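Local coordinates for biofilm-associated surface protein (Staphylococcus aureus, PDB 7C7U) that probably promotes cell adhesion and biofilm formation as a calcium-binding protein of the staphylococcal cell surface, with a part in functional amyloid assembly, at residues 51-61 and 133-144; 208-218 and 230-241. One frame throughout, in Å; residues are numbered along the deposited sequence.

How the contacts relate
From the N terminus, after two short strands, strand 52-61 pairs with strand 133-144, so contact 1 closes a loop of 71 residues that is rich in strand, including 70-76, 84-90, 98-104 and 113-117. The chain then continues through 163-171 and 183-187 before contact 2 opens at 208-218 and closes after a short turn on 230-241, a local hairpin. The two loops follow one another in series and neither encloses the other. Contact 1 belongs to the branched N-terminal sheet and contact 2 to one end of the next, antiparallel sheet. Their centres lie about 16 Å apart, and they touch where His58, Tyr60 and Gln134 pack on Lys211, Ala212 and Met236.

Contact 1: 51-61 and 133-144; sequences NIIPFDLHSYM and SQYTAKNGKIEL
Gly140 presents bare backbone to Phe55, and the ring lies flat on it: Gly140 CA stands 3.5 Å from the Phe55 ring centroid, almost on the ring normal. With CG between the backbone N and the carbonyl carbon (chi1 66°), the ring folds across to its partner strand, where glycine, having no side chain, lets it settle directly over CA. Phe55 CE1 also reaches CG1 of Ile142, 3.8 Å away, on the apolar face that Ile53 and Leu144 extend. A beta bulge between Phe55 and Leu57 shifts the antiparallel register by one. Beyond it, His58 and Thr136 lie side by side, and Thr136 OG1 meets the imidazole edge in plane, hydrogen-bonded to His58 ND1 at 2.7 Å. Tyr60 offers a ring face to the aliphatic part of Gln134, whose CB lies 4.0 Å from the centroid. On the side of the sheet that carries Phe55 and Leu57, Met61 CG touches the Tyr135 ring edge, 3.4 Å from CD2, and SD lies obliquely, 4.7 Å from the ring centroid, a Met-aromatic contact. Asp38 binds His58 NE2, fixing both imidazole nitrogens. Strand 36-39 flanks 52-61 and strand 84-90 flanks 133-144, while hairpin strands 210-220 and 228-237 pack against His58 and Gln134.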
loop_
_atom_site.group_PDB
_atom_site.type_symbol
_atom_site.label_atom_id
_atom_site.label_comp_id
_atom_site.label_asym_id
_atom_site.label_seq_id
_atom_site.Cartn_x
_atom_site.Cartn_y
_atom_site.Cartn_z
ATOM N N ASN A 51 11.974 -29.912 14.581
ATOM C CA ASN A 51 12.237 -29.071 13.424
ATOM C C ASN A 51 10.992 -28.881 12.563
ATOM O O ASN A 51 11.111 -28.492 11.395
ATOM C CB ASN A 51 13.386 -29.644 12.593
ATOM C CG ASN A 51 12.981 -30.871 11.805
ATOM O OD1 ASN A 51 12.423 -31.827 12.358
ATOM N ND2 ASN A 51 13.233 -30.844 10.498
ATOM N N ILE A 52 9.806 -29.170 13.106
ATOM C CA ILE A 52 8.541 -29.031 12.388
ATOM C C ILE A 52 7.602 -28.135 13.183
ATOM O O ILE A 52 7.414 -28.330 14.389
ATOM C CB ILE A 52 7.871 -30.391 12.120
ATOM C CG1 ILE A 52 8.779 -31.255 11.246
ATOM C CG2 ILE A 52 6.485 -30.196 11.468
ATOM C CD1 ILE A 52 8.125 -32.500 10.705
ATOM N N ILE A 53 6.997 -27.165 12.500
ATOM C CA ILE A 53 5.847 -26.436 13.016
ATOM C C ILE A 53 4.613 -26.991 12.321
ATOM O O ILE A 53 4.473 -26.821 11.100
ATOM C CB ILE A 53 5.976 -24.921 12.791
ATOM C CG1 ILE A 53 7.194 -24.372 13.536
ATOM C CG2 ILE A 53 4.718 -24.198 13.259
ATOM C CD1 ILE A 53 7.505 -22.916 13.166
ATOM N N PRO A 54 3.716 -27.671 13.022
ATOM C CA PRO A 54 2.525 -28.217 12.377
ATOM C C PRO A 54 1.418 -27.176 12.270
ATOM O O PRO A 54 1.373 -26.194 13.016
ATOM C CB PRO A 54 2.124 -29.346 13.324
ATOM C CG PRO A 54 2.471 -28.789 14.657
ATOM C CD PRO A 54 3.748 -27.989 14.459
ATOM N N PHE A 55 0.510 -27.412 11.324
ATOM C CA PHE A 55 -0.633 -26.528 11.164
ATOM C C PHE A 55 -1.764 -27.255 10.454
ATOM O O PHE A 55 -1.556 -28.243 9.742
ATOM C CB PHE A 55 -0.264 -25.242 10.386
ATOM C CG PHE A 55 0.131 -25.471 8.943
ATOM C CD1 PHE A 55 1.463 -25.717 8.602
ATOM C CD2 PHE A 55 -0.803 -25.355 7.924
ATOM C CE1 PHE A 55 1.837 -25.886 7.278
ATOM C CE2 PHE A 55 -0.448 -25.528 6.604
ATOM C CZ PHE A 55 0.880 -25.789 6.270
ATOM N N ASP A 56 -2.965 -26.730 10.648
ATOM C CA ASP A 56 -4.087 -26.975 9.759
ATOM C C ASP A 56 -4.418 -25.672 9.055
ATOM O O ASP A 56 -4.084 -24.589 9.530
ATOM C CB ASP A 56 -5.321 -27.487 10.517
ATOM C CG ASP A 56 -5.058 -28.808 11.228
ATOM O OD1 ASP A 56 -4.448 -29.710 10.621
ATOM O OD2 ASP A 56 -5.434 -28.927 12.402
ATOM N N LEU A 57 -5.071 -25.781 7.908
ATOM C CA LEU A 57 -5.531 -24.610 7.178
ATOM C C LEU A 57 -7.012 -24.810 6.887
ATOM O O LEU A 57 -7.385 -25.800 6.252
ATOM C CB LEU A 57 -4.713 -24.434 5.902
ATOM C CG LEU A 57 -4.808 -23.111 5.142
ATOM C CD1 LEU A 57 -4.530 -21.884 6.026
ATOM C CD2 LEU A 57 -3.834 -23.173 3.985
ATOM N N HIS A 58 -7.855 -23.904 7.378
ATOM C CA HIS A 58 -9.298 -24.016 7.211
ATOM C C HIS A 58 -9.806 -22.952 6.250
ATOM O O HIS A 58 -9.312 -21.815 6.245
ATOM C CB HIS A 58 -10.043 -23.864 8.542
ATOM C CG HIS A 58 -9.476 -24.666 9.673
ATOM N ND1 HIS A 58 -9.825 -25.980 9.911
ATOM C CD2 HIS A 58 -8.622 -24.319 10.665
ATOM C CE1 HIS A 58 -9.186 -26.417 10.982
ATOM N NE2 HIS A 58 -8.452 -25.426 11.461
ATOM N N SER A 59 -10.815 -23.296 5.456
ATOM C CA SER A 59 -11.443 -22.258 4.649
ATOM C C SER A 59 -12.864 -22.661 4.275
ATOM O O SER A 59 -13.271 -23.817 4.413
ATOM C CB SER A 59 -10.623 -21.960 3.388
ATOM O OG SER A 59 -11.216 -20.900 2.655
ATOM N N TYR A 60 -13.610 -21.670 3.801
ATOM C CA TYR A 60 -14.937 -21.851 3.229
ATOM C C TYR A 60 -14.849 -21.508 1.750
ATOM O O TYR A 60 -14.217 -20.509 1.382
ATOM C CB TYR A 60 -15.976 -20.957 3.922
ATOM C CG TYR A 60 -16.651 -21.595 5.117
ATOM C CD1 TYR A 60 -16.011 -21.652 6.350
ATOM C CD2 TYR A 60 -17.928 -22.147 5.012
ATOM C CE1 TYR A 60 -16.618 -22.242 7.456
ATOM C CE2 TYR A 60 -18.554 -22.738 6.114
ATOM C CZ TYR A 60 -17.888 -22.789 7.335
ATOM O OH TYR A 60 -18.494 -23.384 8.437
ATOM N N MET A 61 -15.437 -22.356 0.903
ATOM C CA MET A 61 -15.442 -22.121 -0.538
ATOM C C MET A 61 -16.810 -22.460 -1.115
ATOM O O MET A 61 -17.467 -23.406 -0.673
ATOM C CB MET A 61 -14.349 -22.925 -1.257
ATOM C CG MET A 61 -14.440 -24.424 -1.089
ATOM S SD MET A 61 -13.410 -25.281 -2.306
ATOM C CE MET A 61 -13.859 -24.414 -3.809
ATOM N N SER A 133 -19.067 -24.298 1.611
ATOM C CA SER A 133 -18.763 -25.517 2.346
ATOM C C SER A 133 -17.439 -25.351 3.080
ATOM O O SER A 133 -16.579 -24.563 2.675
ATOM C CB SER A 133 -18.693 -26.733 1.417
ATOM O OG SER A 133 -19.777 -26.738 0.508
ATOM N N GLN A 134 -17.285 -26.106 4.165
ATOM C CA GLN A 134 -16.137 -25.977 5.051
ATOM C C GLN A 134 -15.121 -27.055 4.705
ATOM O O GLN A 134 -15.474 -28.232 4.598
ATOM C CB GLN A 134 -16.556 -26.092 6.517
ATOM C CG GLN A 134 -15.535 -25.528 7.526
ATOM C CD GLN A 134 -14.218 -26.308 7.617
ATOM O OE1 GLN A 134 -13.130 -25.738 7.474
ATOM N NE2 GLN A 134 -14.314 -27.612 7.859
ATOM N N TYR A 135 -13.870 -26.647 4.513
ATOM C CA TYR A 135 -12.791 -27.578 4.229
ATOM C C TYR A 135 -11.607 -27.300 5.139
ATOM O O TYR A 135 -11.309 -26.147 5.460
ATOM C CB TYR A 135 -12.357 -27.486 2.766
ATOM C CG TYR A 135 -13.401 -28.008 1.819
ATOM C CD1 TYR A 135 -13.791 -29.340 1.854
ATOM C CD2 TYR A 135 -14.008 -27.172 0.907
ATOM C CE1 TYR A 135 -14.759 -29.823 0.990
ATOM C CE2 TYR A 135 -14.975 -27.643 0.043
ATOM C CZ TYR A 135 -15.342 -28.965 0.084
ATOM O OH TYR A 135 -16.302 -29.429 -0.784
ATOM N N THR A 136 -10.936 -28.368 5.548
ATOM C CA THR A 136 -9.714 -28.273 6.330
ATOM C C THR A 136 -8.649 -29.057 5.593
ATOM O O THR A 136 -8.859 -30.229 5.267
ATOM C CB THR A 136 -9.887 -28.834 7.747
ATOM O OG1 THR A 136 -10.862 -28.061 8.453
ATOM C CG2 THR A 136 -8.562 -28.778 8.503
ATOM N N ALA A 137 -7.532 -28.405 5.292
ATOM C CA ALA A 137 -6.320 -29.098 4.884
ATOM C C ALA A 137 -5.553 -29.467 6.145
ATOM O O ALA A 137 -5.222 -28.596 6.956
ATOM C CB ALA A 137 -5.474 -28.224 3.956
ATOM N N LYS A 138 -5.301 -30.753 6.337
ATOM C CA LYS A 138 -4.710 -31.214 7.580
ATOM C C LYS A 138 -3.264 -31.631 7.373
ATOM O O LYS A 138 -2.761 -31.712 6.252
ATOM C CB LYS A 138 -5.507 -32.386 8.175
ATOM C CG LYS A 138 -6.976 -32.119 8.372
ATOM C CD LYS A 138 -7.648 -33.326 9.021
ATOM C CE LYS A 138 -9.073 -33.001 9.437
ATOM N NZ LYS A 138 -9.854 -34.246 9.661
ATOM N N ASN A 139 -2.610 -31.910 8.497
ATOM C CA ASN A 139 -1.244 -32.415 8.527
ATOM C C ASN A 139 -0.274 -31.456 7.854
ATOM O O ASN A 139 0.671 -31.886 7.191
ATOM C CB ASN A 139 -1.138 -33.802 7.889
ATOM C CG ASN A 139 0.026 -34.593 8.433
ATOM O OD1 ASN A 139 0.192 -34.716 9.642
ATOM N ND2 ASN A 139 0.855 -35.119 7.541
ATOM N N GLY A 140 -0.532 -30.158 7.981
ATOM C CA GLY A 140 0.413 -29.173 7.484
ATOM C C GLY A 140 1.705 -29.257 8.270
ATOM O O GLY A 140 1.703 -29.481 9.482
ATOM N N LYS A 141 2.828 -29.114 7.554
ATOM C CA LYS A 141 4.152 -29.185 8.164
ATOM C C LYS A 141 5.042 -28.097 7.575
ATOM O O LYS A 141 5.288 -28.079 6.367
ATOM C CB LYS A 141 4.795 -30.560 7.945
ATOM C CG LYS A 141 3.993 -31.723 8.514
ATOM C CD LYS A 141 4.764 -33.036 8.380
ATOM C CE LYS A 141 3.913 -34.217 8.841
ATOM N NZ LYS A 141 4.520 -35.526 8.466
ATOM N N ILE A 142 5.525 -27.208 8.428
ATOM C CA ILE A 142 6.599 -26.280 8.071
ATOM C C ILE A 142 7.884 -26.943 8.537
ATOM O O ILE A 142 8.115 -27.078 9.738
ATOM C CB ILE A 142 6.423 -24.906 8.725
ATOM C CG1 ILE A 142 5.085 -24.290 8.355
ATOM C CG2 ILE A 142 7.582 -23.912 8.307
ATOM C CD1 ILE A 142 4.693 -23.183 9.324
ATOM N N GLU A 143 8.692 -27.411 7.592
ATOM C CA GLU A 143 9.919 -28.131 7.902
ATOM C C GLU A 143 11.087 -27.152 7.855
ATOM O O GLU A 143 11.177 -26.338 6.930
ATOM C CB GLU A 143 10.127 -29.291 6.924
ATOM C CG GLU A 143 8.977 -30.311 6.949
ATOM C CD GLU A 143 9.212 -31.495 6.034
ATOM O OE1 GLU A 143 10.328 -32.058 6.063
ATOM O OE2 GLU A 143 8.275 -31.860 5.290
ATOM N N LEU A 144 11.952 -27.224 8.863
ATOM C CA LEU A 144 13.029 -26.269 9.097
ATOM C C LEU A 144 14.383 -26.966 9.139
ATOM O O LEU A 144 14.494 -28.123 9.565
ATOM C CB LEU A 144 12.822 -25.516 10.423
ATOM C CG LEU A 144 11.450 -24.893 10.683
ATOM C CD1 LEU A 144 11.286 -24.491 12.155
ATOM C CD2 LEU A 144 11.238 -23.697 9.749
HETATM O O HOH W 1 12.392 -32.700 8.322
#

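Contact 2: 208-218 and 230-241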
loop_
_atom_site.group_PDB
_atom_site.type_symbol
_atom_site.label_atom_id
_atom_site.label_comp_id
_atom_site.label_asym_id
_atom_site.label_seq_id
_atom_site.Cartn_x
_atom_site.Cartn_y
_atom_site.Cartn_z
ATOM N N ASN A 208 -17.087 -28.555 22.144
ATOM C CA ASN A 208 -16.943 -28.932 20.741
ATOM C C ASN A 208 -17.607 -27.951 19.770
ATOM O O ASN A 208 -17.746 -28.274 18.585
ATOM C CB ASN A 208 -17.486 -30.344 20.508
ATOM C CG ASN A 208 -16.937 -30.967 19.236
ATOM O OD1 ASN A 208 -15.726 -30.951 18.988
ATOM N ND2 ASN A 208 -17.831 -31.464 18.391
ATOM N N ALA A 209 -18.012 -26.762 20.233
ATOM C CA ALA A 209 -18.774 -25.843 19.383
ATOM C C ALA A 209 -17.921 -25.229 18.267
ATOM O O ALA A 209 -18.396 -25.038 17.139
ATOM C CB ALA A 209 -19.384 -24.723 20.233
ATOM N N PHE A 210 -16.676 -24.903 18.547
ATOM C CA PHE A 210 -15.904 -24.074 17.630
ATOM C C PHE A 210 -14.671 -24.826 17.147
ATOM O O PHE A 210 -14.067 -25.602 17.888
ATOM C CB PHE A 210 -15.527 -22.754 18.291
ATOM C CG PHE A 210 -16.719 -21.926 18.715
ATOM C CD1 PHE A 210 -17.629 -21.455 17.764
ATOM C CD2 PHE A 210 -16.923 -21.609 20.048
ATOM C CE1 PHE A 210 -18.732 -20.684 18.149
ATOM C CE2 PHE A 210 -18.003 -20.861 20.443
ATOM C CZ PHE A 210 -18.923 -20.387 19.485
ATOM N N LYS A 211 -14.330 -24.625 15.881
ATOM C CA LYS A 211 -13.236 -25.348 15.250
ATOM C C LYS A 211 -11.929 -24.561 15.285
ATOM O O LYS A 211 -10.858 -25.124 15.544
ATOM C CB LYS A 211 -13.606 -25.672 13.796
ATOM C CG LYS A 211 -12.609 -26.532 13.075
ATOM C CD LYS A 211 -12.918 -26.609 11.580
ATOM C CE LYS A 211 -14.252 -27.289 11.313
ATOM N NZ LYS A 211 -14.327 -28.615 11.972
ATOM N N ALA A 212 -11.987 -23.260 15.045
ATOM C CA ALA A 212 -10.738 -22.510 14.944
ATOM C C ALA A 212 -11.078 -21.039 14.918
ATOM O O ALA A 212 -12.227 -20.666 14.677
ATOM C CB ALA A 212 -9.961 -22.905 13.691
ATOM N N SER A 213 -10.067 -20.199 15.168
ATOM C CA SER A 213 -10.298 -18.766 15.120
ATOM C C SER A 213 -9.055 -18.058 14.624
ATOM O O SER A 213 -7.928 -18.458 14.919
ATOM C CB SER A 213 -10.686 -18.212 16.495
ATOM O OG SER A 213 -10.925 -16.827 16.453
ATOM N N SER A 214 -9.274 -16.977 13.892
ATOM C CA SER A 214 -8.158 -16.154 13.456
ATOM C C SER A 214 -8.673 -14.742 13.271
ATOM O O SER A 214 -9.875 -14.493 13.296
ATOM C CB SER A 214 -7.555 -16.693 12.164
ATOM O OG SER A 214 -8.410 -16.348 11.077
ATOM N N GLY A 215 -7.750 -13.793 13.108
ATOM C CA GLY A 215 -8.123 -12.405 12.997
ATOM C C GLY A 215 -7.517 -11.777 11.758
ATOM O O GLY A 215 -6.650 -12.350 11.099
ATOM N N SER A 216 -8.026 -10.598 11.435
ATOM C CA SER A 216 -7.408 -9.758 10.423
ATOM C C SER A 216 -7.475 -8.327 10.916
ATOM O O SER A 216 -8.429 -7.950 11.595
ATOM C CB SER A 216 -8.103 -9.906 9.062
ATOM O OG SER A 216 -9.425 -9.393 9.102
ATOM N N ALA A 217 -6.444 -7.543 10.609
ATOM C CA ALA A 217 -6.377 -6.151 11.026
ATOM C C ALA A 217 -6.087 -5.329 9.782
ATOM O O ALA A 217 -5.148 -5.639 9.045
ATOM C CB ALA A 217 -5.293 -5.927 12.094
ATOM N N THR A 218 -6.914 -4.321 9.529
ATOM C CA THR A 218 -6.818 -3.535 8.309
ATOM C C THR A 218 -6.987 -2.060 8.632
ATOM O O THR A 218 -7.437 -1.684 9.712
ATOM C CB THR A 218 -7.877 -3.949 7.272
ATOM O OG1 THR A 218 -9.177 -3.910 7.863
ATOM C CG2 THR A 218 -7.610 -5.346 6.727
ATOM N N LEU A 230 -9.556 -1.640 11.696
ATOM C CA LEU A 230 -10.580 -2.654 11.922
ATOM C C LEU A 230 -9.903 -3.963 12.288
ATOM O O LEU A 230 -9.051 -4.448 11.543
ATOM C CB LEU A 230 -11.454 -2.855 10.685
ATOM C CG LEU A 230 -12.100 -1.627 10.040
ATOM C CD1 LEU A 230 -12.931 -2.061 8.862
ATOM C CD2 LEU A 230 -12.957 -0.880 11.052
ATOM N N ILE A 231 -10.304 -4.548 13.405
ATOM C CA ILE A 231 -9.724 -5.800 13.880
ATOM C C ILE A 231 -10.861 -6.807 13.869
ATOM O O ILE A 231 -11.733 -6.746 14.737
ATOM C CB ILE A 231 -9.118 -5.644 15.272
ATOM C CG1 ILE A 231 -8.021 -4.567 15.231
ATOM C CG2 ILE A 231 -8.540 -6.988 15.786
ATOM C CD1 ILE A 231 -7.972 -3.794 16.498
ATOM N N ASP A 232 -10.909 -7.672 12.851
ATOM C CA ASP A 232 -12.041 -8.577 12.646
ATOM C C ASP A 232 -11.646 -9.997 13.020
ATOM O O ASP A 232 -10.773 -10.584 12.376
ATOM C CB ASP A 232 -12.526 -8.576 11.198
ATOM C CG ASP A 232 -13.066 -7.226 10.744
ATOM O OD1 ASP A 232 -13.580 -6.461 11.576
ATOM O OD2 ASP A 232 -12.986 -6.949 9.533
ATOM N N GLN A 233 -12.340 -10.575 13.993
ATOM C CA GLN A 233 -12.093 -11.956 14.377
ATOM C C GLN A 233 -13.164 -12.861 13.771
ATOM O O GLN A 233 -14.347 -12.521 13.777
ATOM C CB GLN A 233 -12.079 -12.097 15.899
ATOM C CG GLN A 233 -11.821 -13.535 16.390
ATOM C CD GLN A 233 -11.659 -13.618 17.894
ATOM O OE1 GLN A 233 -11.736 -12.602 18.589
ATOM N NE2 GLN A 233 -11.469 -14.836 18.414
ATOM N N GLN A 234 -12.742 -13.994 13.219
ATOM C CA GLN A 234 -13.657 -15.038 12.773
ATOM C C GLN A 234 -13.473 -16.255 13.672
ATOM O O GLN A 234 -12.340 -16.621 13.998
ATOM C CB GLN A 234 -13.384 -15.447 11.320
ATOM C CG GLN A 234 -13.106 -14.288 10.353
ATOM C CD GLN A 234 -14.360 -13.616 9.800
ATOM O OE1 GLN A 234 -15.461 -14.144 9.905
ATOM N NE2 GLN A 234 -14.186 -12.439 9.201
ATOM N N ILE A 235 -14.580 -16.877 14.068
ATOM C CA ILE A 235 -14.579 -18.143 14.801
ATOM C C ILE A 235 -15.420 -19.121 13.988
ATOM O O ILE A 235 -16.650 -18.996 13.919
ATOM C CB ILE A 235 -15.137 -17.992 16.216
ATOM C CG1 ILE A 235 -14.405 -16.887 16.966
ATOM C CG2 ILE A 235 -14.991 -19.333 17.010
ATOM C CD1 ILE A 235 -15.163 -16.378 18.187
ATOM N N MET A 236 -14.759 -20.075 13.346
ATOM C CA MET A 236 -15.453 -21.075 12.567
ATOM C C MET A 236 -16.085 -22.104 13.501
ATOM O O MET A 236 -15.499 -22.483 14.526
ATOM C CB MET A 236 -14.490 -21.772 11.614
ATOM C CG MET A 236 -13.891 -20.865 10.544
ATOM S SD MET A 236 -13.045 -21.803 9.249
ATOM C CE MET A 236 -13.476 -23.475 9.771
ATOM N N LYS A 237 -17.278 -22.551 13.143
ATOM C CA LYS A 237 -18.029 -23.519 13.940
ATOM C C LYS A 237 -17.753 -24.944 13.488
ATOM O O LYS A 237 -17.462 -25.198 12.320
ATOM C CB LYS A 237 -19.529 -23.268 13.821
ATOM C CG LYS A 237 -20.033 -21.985 14.463
ATOM C CD LYS A 237 -21.573 -21.942 14.350
ATOM C CE LYS A 237 -22.122 -20.627 14.867
ATOM N NZ LYS A 237 -23.616 -20.630 14.833
ATOM N N ASN A 238 -17.846 -25.881 14.436
ATOM C CA ASN A 238 -17.918 -27.295 14.076
ATOM C C ASN A 238 -19.310 -27.705 13.617
ATOM O O ASN A 238 -19.437 -28.632 12.810
ATOM C CB ASN A 238 -17.516 -28.184 15.252
ATOM C CG ASN A 238 -16.019 -28.246 15.439
ATOM O OD1 ASN A 238 -15.269 -28.252 14.469
ATOM N ND2 ASN A 238 -15.573 -28.285 16.688
ATOM N N GLY A 239 -20.354 -27.071 14.145
ATOM C CA GLY A 239 -21.712 -27.447 13.787
ATOM C C GLY A 239 -22.658 -26.269 13.707
ATOM O O GLY A 239 -22.424 -25.308 12.948
ATOM N N ILE A 240 -23.725 -26.313 14.503
ATOM C CA ILE A 240 -24.741 -25.268 14.424
ATOM C C ILE A 240 -24.942 -24.636 15.792
ATOM O O ILE A 240 -26.080 -24.393 16.216
ATOM C CB ILE A 240 -26.063 -25.812 13.852
ATOM C CG1 ILE A 240 -26.451 -27.128 14.551
ATOM C CG2 ILE A 240 -25.944 -25.974 12.332
ATOM C CD1 ILE A 240 -27.939 -27.492 14.416
ATOM N N PHE A 241 -23.828 -24.331 16.458
ATOM C CA PHE A 241 -23.828 -23.752 17.794
ATOM C C PHE A 241 -24.881 -22.665 17.958
ATOM O O PHE A 241 -25.085 -21.823 17.078
ATOM C CB PHE A 241 -22.445 -23.166 18.110
ATOM C CG PHE A 241 -22.413 -22.377 19.380
ATOM C CD1 PHE A 241 -22.433 -23.020 20.612
ATOM C CD2 PHE A 241 -22.387 -20.997 19.348
ATOM C CE1 PHE A 241 -22.412 -22.287 21.784
ATOM C CE2 PHE A 241 -22.364 -20.260 20.520
ATOM C CZ PHE A 241 -22.376 -20.909 21.738
HETATM O O HOH W 2 -20.974 -25.604 16.354
HETATM O O HOH W 3 -10.104 -6.275 9.169
HETATM O O HOH W 4 -11.077 -11.718 9.862
#
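Phe210 turns the edge of its ring toward the face of Phe241 in an edge-to-face pair, with centroids 4.8 Å apart and planes at 59°. The touching atom is CZ of Phe210, which sits over the Phe241 face toward its rim. Ala209, small enough to fit close by, sets its CB 3.5 Å from Phe241 CD1, and Ile235 brings its CG2 branch against CD1 of Phe210. Lys237 runs alongside Phe210, its CG at the ring edge, and stretches out so that NZ reaches the carbonyl oxygens of Phe241 and, outside the hairpin, of Phe315, Asn316 and Leu319.

These residues close the open end of an antiparallel beta hairpin, whose strand 210-220 lies at one end of an antiparallel sheet, with 228-237 between it and strand 323-331, and Gly215 bonds outward to Ser184. A beta bulge between Phe210 and Ala212 frees Lys211 to point across. With CG opposite the backbone N (chi1 -175°) and two bends further out, its chain meets Asn238 at about a right angle, and NZ bonds to Asn238 OD1 at 2.7 Å. The other end of that amide is used too: Asn238 ND2 donates to Asn208 O, 2.9 Å away and above the carbonyl plane.

Midway along the strands, Ser213 suits its place because one hydroxyl both accepts and donates. Gln233 NE2 donates a hydrogen bond to Ser213 OG at 2.8 Å, almost in the amide plane, and OG donates one to Gln234 O, which also accepts from Ser214 N. Gln233 OE1 is held by Tyr253. On the opposite face, Asp232 forms a salt bridge with Arg326, and a water links Ser216 OG, Asp232 O and Gln234 NE2.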